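Uncharacterized protein (PDB 4JZA) probably hydrolyses phosphoinositide lipids, removing the 3-phosphate of phosphatidylinositol 3-phosphate, and may thereby alter lipid metabolism in the host cell. Local coordinates at residues L175-L180 with Q391-D396; P307-V312 with T344-A349; Y778-S783 with V802-K807. One frame throughout, in Å; residues are numbered along the deposited sequence.

Contact 1 of 3, residues L175-L180 with Q391-D396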
loop_
_atom_site.group_PDB
_atom_site.type_symbol
_atom_site.label_atom_id
_atom_site.label_comp_id
_atom_site.label_asym_id
_atom_site.label_seq_id
_atom_site.Cartn_x
_atom_site.Cartn_y
_atom_site.Cartn_z
ATOM N N LEU A 175 -5.464 19.550 -8.226
ATOM C CA LEU A 175 -6.840 19.845 -7.784
ATOM C C LEU A 175 -7.746 20.017 -8.978
ATOM O O LEU A 175 -8.903 19.572 -8.935
ATOM C CB LEU A 175 -6.907 21.095 -6.892
ATOM C CG LEU A 175 -6.111 20.999 -5.600
ATOM C CD1 LEU A 175 -6.326 22.213 -4.737
ATOM C CD2 LEU A 175 -6.551 19.766 -4.843
ATOM N N ASP A 176 -7.215 20.643 -10.040
ATOM C CA ASP A 176 -7.981 20.873 -11.256
ATOM C C ASP A 176 -8.294 19.579 -11.956
ATOM O O ASP A 176 -9.438 19.340 -12.371
ATOM C CB ASP A 176 -7.224 21.787 -12.221
ATOM C CG ASP A 176 -7.116 23.218 -11.709
ATOM O OD1 ASP A 176 -7.979 23.680 -10.896
ATOM O OD2 ASP A 176 -6.130 23.864 -12.115
ATOM N N GLU A 177 -7.280 18.724 -12.058
ATOM C CA GLU A 177 -7.496 17.380 -12.572
ATOM C C GLU A 177 -8.521 16.573 -11.753
ATOM O O GLU A 177 -9.328 15.857 -12.324
ATOM C CB GLU A 177 -6.181 16.647 -12.661
ATOM C CG GLU A 177 -5.209 17.223 -13.688
ATOM C CD GLU A 177 -3.789 16.754 -13.446
ATOM O OE1 GLU A 177 -3.481 16.198 -12.363
ATOM O OE2 GLU A 177 -2.960 16.940 -14.338
ATOM N N LEU A 178 -8.506 16.674 -10.429
ATOM C CA LEU A 178 -9.484 15.948 -9.620
ATOM C C LEU A 178 -10.900 16.445 -9.855
ATOM O O LEU A 178 -11.876 15.659 -9.923
ATOM C CB LEU A 178 -9.129 16.006 -8.138
ATOM C CG LEU A 178 -7.836 15.281 -7.765
ATOM C CD1 LEU A 178 -7.470 15.585 -6.325
ATOM C CD2 LEU A 178 -7.922 13.775 -7.948
ATOM N N THR A 179 -11.015 17.752 -10.020
ATOM C CA THR A 179 -12.286 18.372 -10.351
ATOM C C THR A 179 -12.832 17.863 -11.687
ATOM O O THR A 179 -14.010 17.552 -11.770
ATOM C CB THR A 179 -12.100 19.904 -10.361
ATOM O OG1 THR A 179 -11.734 20.335 -9.042
ATOM C CG2 THR A 179 -13.390 20.634 -10.820
ATOM N N LEU A 180 -11.991 17.785 -12.723
ATOM C CA LEU A 180 -12.418 17.212 -13.988
ATOM C C LEU A 180 -12.907 15.743 -13.838
ATOM O O LEU A 180 -13.930 15.340 -14.409
ATOM C CB LEU A 180 -11.269 17.242 -15.003
ATOM C CG LEU A 180 -10.958 18.571 -15.664
ATOM C CD1 LEU A 180 -9.671 18.472 -16.486
ATOM C CD2 LEU A 180 -12.114 19.012 -16.552
ATOM N N GLN A 391 5.834 8.844 -15.267
ATOM C CA GLN A 391 6.828 8.570 -14.269
ATOM C C GLN A 391 7.455 9.872 -13.868
ATOM O O GLN A 391 7.767 10.096 -12.694
ATOM C CB GLN A 391 7.855 7.600 -14.836
ATOM C CG GLN A 391 8.042 6.409 -13.945
ATOM C CD GLN A 391 8.688 5.238 -14.614
ATOM O OE1 GLN A 391 8.182 4.746 -15.610
ATOM N NE2 GLN A 391 9.794 4.750 -14.042
ATOM N N GLN A 392 7.595 10.751 -14.861
ATOM C CA GLN A 392 8.152 12.091 -14.674
ATOM C C GLN A 392 7.152 13.104 -14.104
ATOM O O GLN A 392 7.540 14.085 -13.492
ATOM C CB GLN A 392 8.697 12.619 -16.004
ATOM C CG GLN A 392 9.888 11.828 -16.532
ATOM C CD GLN A 392 10.438 12.350 -17.877
ATOM O OE1 GLN A 392 11.198 11.659 -18.549
ATOM N NE2 GLN A 392 10.059 13.571 -18.263
ATOM N N ARG A 393 5.872 12.933 -14.368
ATOM C CA ARG A 393 4.903 13.841 -13.783
ATOM C C ARG A 393 4.969 13.629 -12.273
ATOM O O ARG A 393 4.928 14.595 -11.539
ATOM C CB ARG A 393 3.496 13.593 -14.334
ATOM C CG ARG A 393 2.350 14.168 -13.529
ATOM C CD ARG A 393 2.374 15.660 -13.521
ATOM N NE ARG A 393 1.401 16.145 -12.548
ATOM C CZ ARG A 393 0.102 16.224 -12.761
ATOM N NH1 ARG A 393 -0.405 15.875 -13.937
ATOM N NH2 ARG A 393 -0.694 16.697 -11.814
ATOM N N HIS A 394 5.084 12.369 -11.823
ATOM C CA HIS A 394 5.309 12.047 -10.405
ATOM C C HIS A 394 6.588 12.675 -9.810
ATOM O O HIS A 394 6.533 13.375 -8.782
ATOM C CB HIS A 394 5.325 10.528 -10.196
ATOM C CG HIS A 394 3.976 9.905 -10.249
ATOM N ND1 HIS A 394 3.335 9.442 -9.124
ATOM C CD2 HIS A 394 3.127 9.690 -11.279
ATOM C CE1 HIS A 394 2.158 8.946 -9.465
ATOM N NE2 HIS A 394 2.001 9.091 -10.766
ATOM N N SER A 395 7.735 12.418 -10.429
ATOM C CA SER A 395 8.963 12.947 -9.881
ATOM C C SER A 395 8.997 14.466 -9.941
ATOM O O SER A 395 9.332 15.130 -8.959
ATOM C CB SER A 395 10.180 12.299 -10.535
ATOM O OG SER A 395 10.265 12.622 -11.902
ATOM N N ASP A 396 8.581 15.048 -11.054
ATOM C CA ASP A 396 8.599 16.525 -11.164
ATOM C C ASP A 396 7.675 17.148 -10.135
ATOM O O ASP A 396 8.059 18.040 -9.373
ATOM C CB ASP A 396 8.114 17.039 -12.548
ATOM C CG ASP A 396 9.075 16.742 -13.723
ATOM O OD1 ASP A 396 10.317 16.642 -13.554
ATOM O OD2 ASP A 396 8.536 16.634 -14.850
#
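Glu177 and Arg393 reach toward each other and form the whole of this contact. Their CA atoms are 13.0 Å apart, so two long side chains meet midway while the helix backbones stay well separated. The salt bridge is end-on and bidentate. Arg393 NH1 donates to Glu177 OE2 at 2.8 Å, on the syn lone pair. Arg393 NH2 donates to Glu177 OE1 at 2.9 Å, again on the syn side but somewhat out of the carboxylate plane. The two flat groups are twisted 44° against each other. The Arg393 chain leaves with CG anti to the backbone N (chi1 162°) and then bends at chi2, which brings its end to the carboxylate. The bridge ties helix 172-183, which follows sheet strand 159-166, to helix 388-402, which lies in sequence between sheet strands 365-374 and 412-416. Glu177 is the buried partner. Its OE1 has a second donor, Trp309, and its chain packs on Pro307. Arg393 is partly exposed, but Ser397 and Tyr171 hold its NE and NH2. Elsewhere on helix 172-183, Asp176 and Thr179 belong to a solvent-facing side, and Thr179 OG1 bonds back to Leu175 O.

Contact 2 of 3, residues P307-V312 with T344-A349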
loop_
_atom_site.group_PDB
_atom_site.type_symbol
_atom_site.label_atom_id
_atom_site.label_comp_id
_atom_site.label_asym_id
_atom_site.label_seq_id
_atom_site.Cartn_x
_atom_site.Cartn_y
_atom_site.Cartn_z
ATOM N N PRO A 307 -6.017 13.502 -17.346
ATOM C CA PRO A 307 -4.576 13.307 -17.381
ATOM C C PRO A 307 -4.119 11.863 -17.440
ATOM O O PRO A 307 -4.768 10.972 -16.906
ATOM C CB PRO A 307 -4.134 13.921 -16.079
ATOM C CG PRO A 307 -5.318 13.736 -15.179
ATOM C CD PRO A 307 -6.515 13.919 -16.020
ATOM N N GLN A 308 -2.981 11.661 -18.098
ATOM C CA GLN A 308 -2.423 10.334 -18.343
ATOM C C GLN A 308 -2.120 9.570 -17.045
ATOM O O GLN A 308 -2.296 8.367 -16.989
ATOM C CB GLN A 308 -1.191 10.488 -19.219
ATOM C CG GLN A 308 -0.605 9.218 -19.780
ATOM C CD GLN A 308 0.671 9.497 -20.576
ATOM O OE1 GLN A 308 1.316 10.539 -20.406
ATOM N NE2 GLN A 308 1.052 8.560 -21.437
ATOM N N TRP A 309 -1.709 10.250 -15.981
ATOM C CA TRP A 309 -1.552 9.560 -14.715
ATOM C C TRP A 309 -2.830 8.878 -14.252
ATOM O O TRP A 309 -2.770 7.868 -13.586
ATOM C CB TRP A 309 -1.014 10.467 -13.619
ATOM C CG TRP A 309 -1.887 11.549 -13.135
ATOM C CD1 TRP A 309 -1.735 12.863 -13.378
ATOM C CD2 TRP A 309 -2.998 11.424 -12.261
ATOM N NE1 TRP A 309 -2.691 13.579 -12.720
ATOM C CE2 TRP A 309 -3.493 12.704 -12.034
ATOM C CE3 TRP A 309 -3.626 10.344 -11.634
ATOM C CZ2 TRP A 309 -4.615 12.944 -11.202
ATOM C CZ3 TRP A 309 -4.746 10.588 -10.800
ATOM C CH2 TRP A 309 -5.209 11.871 -10.593
ATOM N N TYR A 310 -3.985 9.426 -14.584
ATOM C CA TYR A 310 -5.250 8.862 -14.144
ATOM C C TYR A 310 -5.487 7.575 -14.894
ATOM O O TYR A 310 -5.842 6.559 -14.288
ATOM C CB TYR A 310 -6.396 9.838 -14.384
ATOM C CG TYR A 310 -7.712 9.280 -14.060
ATOM C CD1 TYR A 310 -8.066 9.040 -12.739
ATOM C CD2 TYR A 310 -8.632 8.969 -15.062
ATOM C CE1 TYR A 310 -9.302 8.495 -12.419
ATOM C CE2 TYR A 310 -9.875 8.422 -14.741
ATOM C CZ TYR A 310 -10.209 8.184 -13.414
ATOM O OH TYR A 310 -11.437 7.636 -13.047
ATOM N N TRP A 311 -5.244 7.585 -16.204
ATOM C CA TRP A 311 -5.596 6.416 -17.039
ATOM C C TRP A 311 -4.770 5.152 -16.756
ATOM O O TRP A 311 -5.198 4.057 -17.051
ATOM C CB TRP A 311 -5.522 6.758 -18.543
ATOM C CG TRP A 311 -6.492 7.837 -19.011
ATOM C CD1 TRP A 311 -6.164 9.024 -19.552
ATOM C CD2 TRP A 311 -7.929 7.800 -18.968
ATOM N NE1 TRP A 311 -7.297 9.737 -19.841
ATOM C CE2 TRP A 311 -8.393 8.998 -19.501
ATOM C CE3 TRP A 311 -8.860 6.854 -18.556
ATOM C CZ2 TRP A 311 -9.736 9.292 -19.609
ATOM C CZ3 TRP A 311 -10.209 7.149 -18.675
ATOM C CH2 TRP A 311 -10.630 8.338 -19.207
ATOM N N VAL A 312 -3.576 5.295 -16.216
ATOM C CA VAL A 312 -2.773 4.116 -15.867
ATOM C C VAL A 312 -3.201 3.461 -14.525
ATOM O O VAL A 312 -2.828 2.306 -14.213
ATOM C CB VAL A 312 -1.272 4.434 -15.887
ATOM C CG1 VAL A 312 -0.866 4.923 -17.266
ATOM C CG2 VAL A 312 -0.916 5.471 -14.840
ATOM N N THR A 344 0.724 5.751 -6.300
ATOM C CA THR A 344 0.053 5.716 -7.584
ATOM C C THR A 344 -0.537 7.078 -8.023
ATOM O O THR A 344 -0.987 7.224 -9.165
ATOM C CB THR A 344 -1.082 4.688 -7.563
ATOM O OG1 THR A 344 -1.950 4.936 -6.465
ATOM C CG2 THR A 344 -0.539 3.322 -7.426
ATOM N N LEU A 345 -0.521 8.071 -7.128
ATOM C CA LEU A 345 -1.015 9.399 -7.448
ATOM C C LEU A 345 0.163 10.367 -7.353
ATOM O O LEU A 345 1.065 10.211 -6.526
ATOM C CB LEU A 345 -2.105 9.792 -6.472
ATOM C CG LEU A 345 -3.307 8.838 -6.340
ATOM C CD1 LEU A 345 -4.203 9.294 -5.190
ATOM C CD2 LEU A 345 -4.133 8.825 -7.605
ATOM N N PRO A 346 0.178 11.383 -8.218
ATOM C CA PRO A 346 1.363 12.209 -8.366
ATOM C C PRO A 346 1.439 13.357 -7.374
ATOM O O PRO A 346 1.508 14.498 -7.751
ATOM C CB PRO A 346 1.238 12.714 -9.805
ATOM C CG PRO A 346 -0.218 12.796 -10.041
ATOM C CD PRO A 346 -0.859 11.721 -9.212
ATOM N N LEU A 347 1.435 13.019 -6.111
ATOM C CA LEU A 347 1.702 13.970 -5.050
ATOM C C LEU A 347 2.341 13.242 -3.897
ATOM O O LEU A 347 2.183 12.062 -3.745
ATOM C CB LEU A 347 0.425 14.659 -4.594
ATOM C CG LEU A 347 -0.618 13.878 -3.799
ATOM C CD1 LEU A 347 -1.687 14.844 -3.317
ATOM C CD2 LEU A 347 -1.223 12.801 -4.668
ATOM N N PRO A 348 3.095 13.930 -3.090
ATOM C CA PRO A 348 3.995 13.269 -2.115
ATOM C C PRO A 348 3.346 12.577 -0.954
ATOM O O PRO A 348 2.338 13.054 -0.380
ATOM C CB PRO A 348 4.795 14.424 -1.518
ATOM C CG PRO A 348 4.535 15.590 -2.391
ATOM C CD PRO A 348 3.235 15.393 -3.066
ATOM N N ALA A 349 3.990 11.493 -0.564
ATOM C CA ALA A 349 3.445 10.645 0.460
ATOM C C ALA A 349 4.220 10.850 1.686
ATOM O O ALA A 349 5.407 11.188 1.631
ATOM C CB ALA A 349 3.513 9.188 0.062
HETATM O O HOH W 1 -0.425 7.868 -11.731
#
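The nearest CA atoms are those of Trp309 and Leu345, 7.3 Å apart, where the short helix 308-311 faces an irregular stretch that makes an inverse gamma turn centred on Pro346. A water bridges the two segments, donating to Trp309 O at 3.0 Å and to Thr344 O at 2.7 Å. No direct hydrogen bond joins the segments. The side-chain contact is built on the Trp309 indole. Pro346 lies over one face of it in a CH-pi contact. Its CG is 3.6 Å from the centroid of the five-membered ring and almost on the ring normal. Pro346 CD extends this cover toward the six-membered ring, 3.7 Å from Trp309 CD2. Pro307 CG lies against the opposite face, offset toward the rim, so a proline flanks the indole on each face. Leu345 adds a methyl, with CD2 touching Trp309 CZ3 at 3.7 Å. Trp309 CG sits between the backbone N and the carbonyl carbon (chi1 68°), and this turns the ring to the loop. The polar edge of the indole is satisfied, since NE1 donates to Glu177 OE1. Around the contact, Trp309 also packs on Leu174 of helix 172-183 and Arg393 of helix 388-402. Gln308 and Trp311 touch helix 198-206, and the 344-349 loop runs on into strand 352-359 of the central mixed sheet.

Contact 3 of 3, residues Y778-S783 with V802-K807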
loop_
_atom_site.group_PDB
_atom_site.type_symbol
_atom_site.label_atom_id
_atom_site.label_comp_id
_atom_site.label_asym_id
_atom_site.label_seq_id
_atom_site.Cartn_x
_atom_site.Cartn_y
_atom_site.Cartn_z
ATOM N N TYR A 778 -30.272 -32.763 -3.869
ATOM C CA TYR A 778 -29.047 -32.158 -4.369
ATOM C C TYR A 778 -29.305 -30.863 -5.108
ATOM O O TYR A 778 -28.638 -29.830 -4.881
ATOM C CB TYR A 778 -28.315 -33.111 -5.327
ATOM C CG TYR A 778 -27.675 -34.349 -4.715
ATOM C CD1 TYR A 778 -27.719 -34.605 -3.346
ATOM C CD2 TYR A 778 -27.006 -35.277 -5.529
ATOM C CE1 TYR A 778 -27.128 -35.736 -2.818
ATOM C CE2 TYR A 778 -26.392 -36.395 -5.001
ATOM C CZ TYR A 778 -26.465 -36.634 -3.650
ATOM O OH TYR A 778 -25.859 -37.751 -3.118
ATOM N N GLY A 779 -30.271 -30.907 -6.014
ATOM C CA GLY A 779 -30.593 -29.733 -6.840
ATOM C C GLY A 779 -31.043 -28.505 -6.072
ATOM O O GLY A 779 -30.629 -27.403 -6.326
ATOM N N ARG A 780 -31.928 -28.691 -5.123
ATOM C CA ARG A 780 -32.437 -27.543 -4.363
ATOM C C ARG A 780 -31.407 -26.973 -3.428
ATOM O O ARG A 780 -31.249 -25.743 -3.368
ATOM C CB ARG A 780 -33.657 -27.927 -3.526
ATOM C CG ARG A 780 -34.844 -28.317 -4.359
ATOM C CD ARG A 780 -35.435 -27.129 -5.045
ATOM N NE ARG A 780 -36.525 -27.547 -5.898
ATOM C CZ ARG A 780 -37.312 -26.727 -6.585
ATOM N NH1 ARG A 780 -37.144 -25.450 -6.530
ATOM N NH2 ARG A 780 -38.318 -27.191 -7.281
ATOM N N LEU A 781 -30.757 -27.856 -2.659
ATOM C CA LEU A 781 -29.697 -27.433 -1.785
ATOM C C LEU A 781 -28.628 -26.738 -2.605
ATOM O O LEU A 781 -28.118 -25.703 -2.204
ATOM C CB LEU A 781 -29.124 -28.600 -1.021
ATOM C CG LEU A 781 -30.021 -28.930 0.175
ATOM C CD1 LEU A 781 -29.680 -30.275 0.789
ATOM C CD2 LEU A 781 -29.920 -27.871 1.246
ATOM N N ARG A 782 -28.280 -27.263 -3.768
ATOM C CA ARG A 782 -27.227 -26.607 -4.515
ATOM C C ARG A 782 -27.700 -25.248 -4.992
ATOM O O ARG A 782 -26.913 -24.304 -5.157
ATOM C CB ARG A 782 -26.729 -27.488 -5.646
ATOM C CG ARG A 782 -25.659 -26.909 -6.573
ATOM C CD ARG A 782 -25.529 -27.791 -7.848
ATOM N NE ARG A 782 -24.527 -28.801 -7.570
ATOM C CZ ARG A 782 -24.673 -30.121 -7.609
ATOM N NH1 ARG A 782 -25.784 -30.766 -8.048
ATOM N NH2 ARG A 782 -23.631 -30.821 -7.249
ATOM N N SER A 783 -28.996 -25.091 -5.157
ATOM C CA SER A 783 -29.522 -23.782 -5.602
ATOM C C SER A 783 -29.234 -22.636 -4.612
ATOM O O SER A 783 -29.281 -21.488 -5.007
ATOM C CB SER A 783 -31.009 -23.849 -5.963
ATOM O OG SER A 783 -31.875 -23.511 -4.883
ATOM N N VAL A 802 -39.203 -26.703 0.560
ATOM C CA VAL A 802 -39.952 -27.413 1.592
ATOM C C VAL A 802 -41.208 -28.009 0.963
ATOM O O VAL A 802 -41.597 -29.127 1.281
ATOM C CB VAL A 802 -40.310 -26.545 2.840
ATOM C CG1 VAL A 802 -41.193 -27.311 3.816
ATOM C CG2 VAL A 802 -39.051 -26.111 3.580
ATOM N N GLU A 803 -41.839 -27.293 0.061
ATOM C CA GLU A 803 -43.058 -27.815 -0.534
ATOM C C GLU A 803 -42.748 -29.035 -1.336
ATOM O O GLU A 803 -43.437 -30.070 -1.218
ATOM C CB GLU A 803 -43.814 -26.776 -1.370
ATOM C CG GLU A 803 -45.118 -26.346 -0.698
ATOM C CD GLU A 803 -45.649 -24.989 -1.190
ATOM O OE1 GLU A 803 -45.040 -24.385 -2.115
ATOM O OE2 GLU A 803 -46.705 -24.535 -0.662
ATOM N N GLU A 804 -41.683 -28.933 -2.129
ATOM C CA GLU A 804 -41.323 -30.009 -2.990
ATOM C C GLU A 804 -40.904 -31.221 -2.168
ATOM O O GLU A 804 -41.354 -32.339 -2.433
ATOM C CB GLU A 804 -40.236 -29.580 -3.921
ATOM C CG GLU A 804 -39.597 -30.716 -4.689
ATOM C CD GLU A 804 -38.789 -30.185 -5.845
ATOM O OE1 GLU A 804 -37.514 -30.311 -5.902
ATOM O OE2 GLU A 804 -39.457 -29.573 -6.706
ATOM N N TRP A 805 -40.089 -31.025 -1.141
ATOM C CA TRP A 805 -39.675 -32.182 -0.342
ATOM C C TRP A 805 -40.829 -32.749 0.444
ATOM O O TRP A 805 -40.919 -33.950 0.596
ATOM C CB TRP A 805 -38.533 -31.848 0.614
ATOM C CG TRP A 805 -37.235 -31.508 -0.073
ATOM C CD1 TRP A 805 -36.893 -31.755 -1.357
ATOM C CD2 TRP A 805 -36.122 -30.861 0.523
ATOM N NE1 TRP A 805 -35.632 -31.286 -1.611
ATOM C CE2 TRP A 805 -35.135 -30.735 -0.460
ATOM C CE3 TRP A 805 -35.859 -30.394 1.797
ATOM C CZ2 TRP A 805 -33.912 -30.153 -0.207
ATOM C CZ3 TRP A 805 -34.640 -29.832 2.039
ATOM C CH2 TRP A 805 -33.680 -29.717 1.036
ATOM N N THR A 806 -41.712 -31.895 0.942
ATOM C CA THR A 806 -42.828 -32.387 1.717
ATOM C C THR A 806 -43.713 -33.272 0.844
ATOM O O THR A 806 -44.150 -34.305 1.287
ATOM C CB THR A 806 -43.585 -31.231 2.374
ATOM O OG1 THR A 806 -42.727 -30.594 3.343
ATOM C CG2 THR A 806 -44.778 -31.736 3.074
ATOM N N LYS A 807 -43.938 -32.883 -0.401
ATOM C CA LYS A 807 -44.725 -33.696 -1.316
ATOM C C LYS A 807 -44.116 -35.082 -1.581
ATOM O O LYS A 807 -44.781 -36.126 -1.425
ATOM C CB LYS A 807 -44.863 -32.988 -2.633
ATOM C CG LYS A 807 -46.300 -32.794 -3.037
ATOM C CD LYS A 807 -46.601 -31.285 -3.132
ATOM C CE LYS A 807 -48.020 -30.991 -3.620
ATOM N NZ LYS A 807 -48.013 -29.969 -4.710
#
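Arg780 and Glu804 join two antiparallel helices through a side-on bidentate salt bridge. Arg780 NE donates to Glu804 OE1 at 2.9 Å, in a fairly straight bond of 164° at the hydrogen. Arg780 NH2 donates to Glu804 OE2 at 2.7 Å. Each oxygen is therefore gripped by its own nitrogen. Both donors come from above the carboxylate plane, and the two flat groups are steeply turned against each other. OE1 lies close to the guanidinium plane, and OE2 is tilted from it. The bend of the Arg780 chain at chi2 (-71°) presents this NE edge to Glu804, whose own chain runs out extended. Glu804 OE1 has a second partner, the hydroxyl of Ser776 one turn earlier on the Arg780 helix. The same residue offers its carbonyl oxygen to Trp805 NE1 in a weak bond. Helices 772-782 and 794-817 follow one another in the chain and form a helical hairpin, and both segments belong to the phosphoinositide phosphatase C-terminal domain. Their local axes approach to 11.2 Å and run 162° apart. Beside the salt bridge the contact is apolar. Leu781 CG meets the edge of the Trp805 ring, 3.8 Å from CH2. Arg780 CB lies 4.0 Å from Trp805 CZ2, so the aliphatic base of the arginine shares the indole with the leucine. Trp805 continues onto helix 676-702, and Leu781 onto helix 748-761. Two other hydroxyls, of Ser783 and Thr806, bond within their own segments. Ser783 OG donates to Arg780 O at 2.8 Å, in the carbonyl plane. Thr806 OG1 donates to Val802 O, which also takes the Thr806 amide from the opposite face. Outside the interface, Arg782 forms a salt bridge with Glu765.

Contacts 1 and 2 form one continuous region, with centres only 6 Å apart. The two are joined by Glu177 OE1 and Trp309 NE1, 2.8 Å apart, and the Tyr171 hydroxyl reaches both contacts, at Arg393 NH2 and Pro346 O. Both segments of contact 2 fall in sequence between those of contact 1. Contact 3 belongs to the remote C-terminal domain, about 41 Å from contact 1 and 35 Å from contact 2 between nearest atoms. No ligand marks the active site here. A Cys-x5-Arg sequence running from just after strand 545-549 to the start of helix 556-574 is consistent with the phosphate-binding loop of cysteine-dependent phosphatases, and it belongs to none of the three contacts.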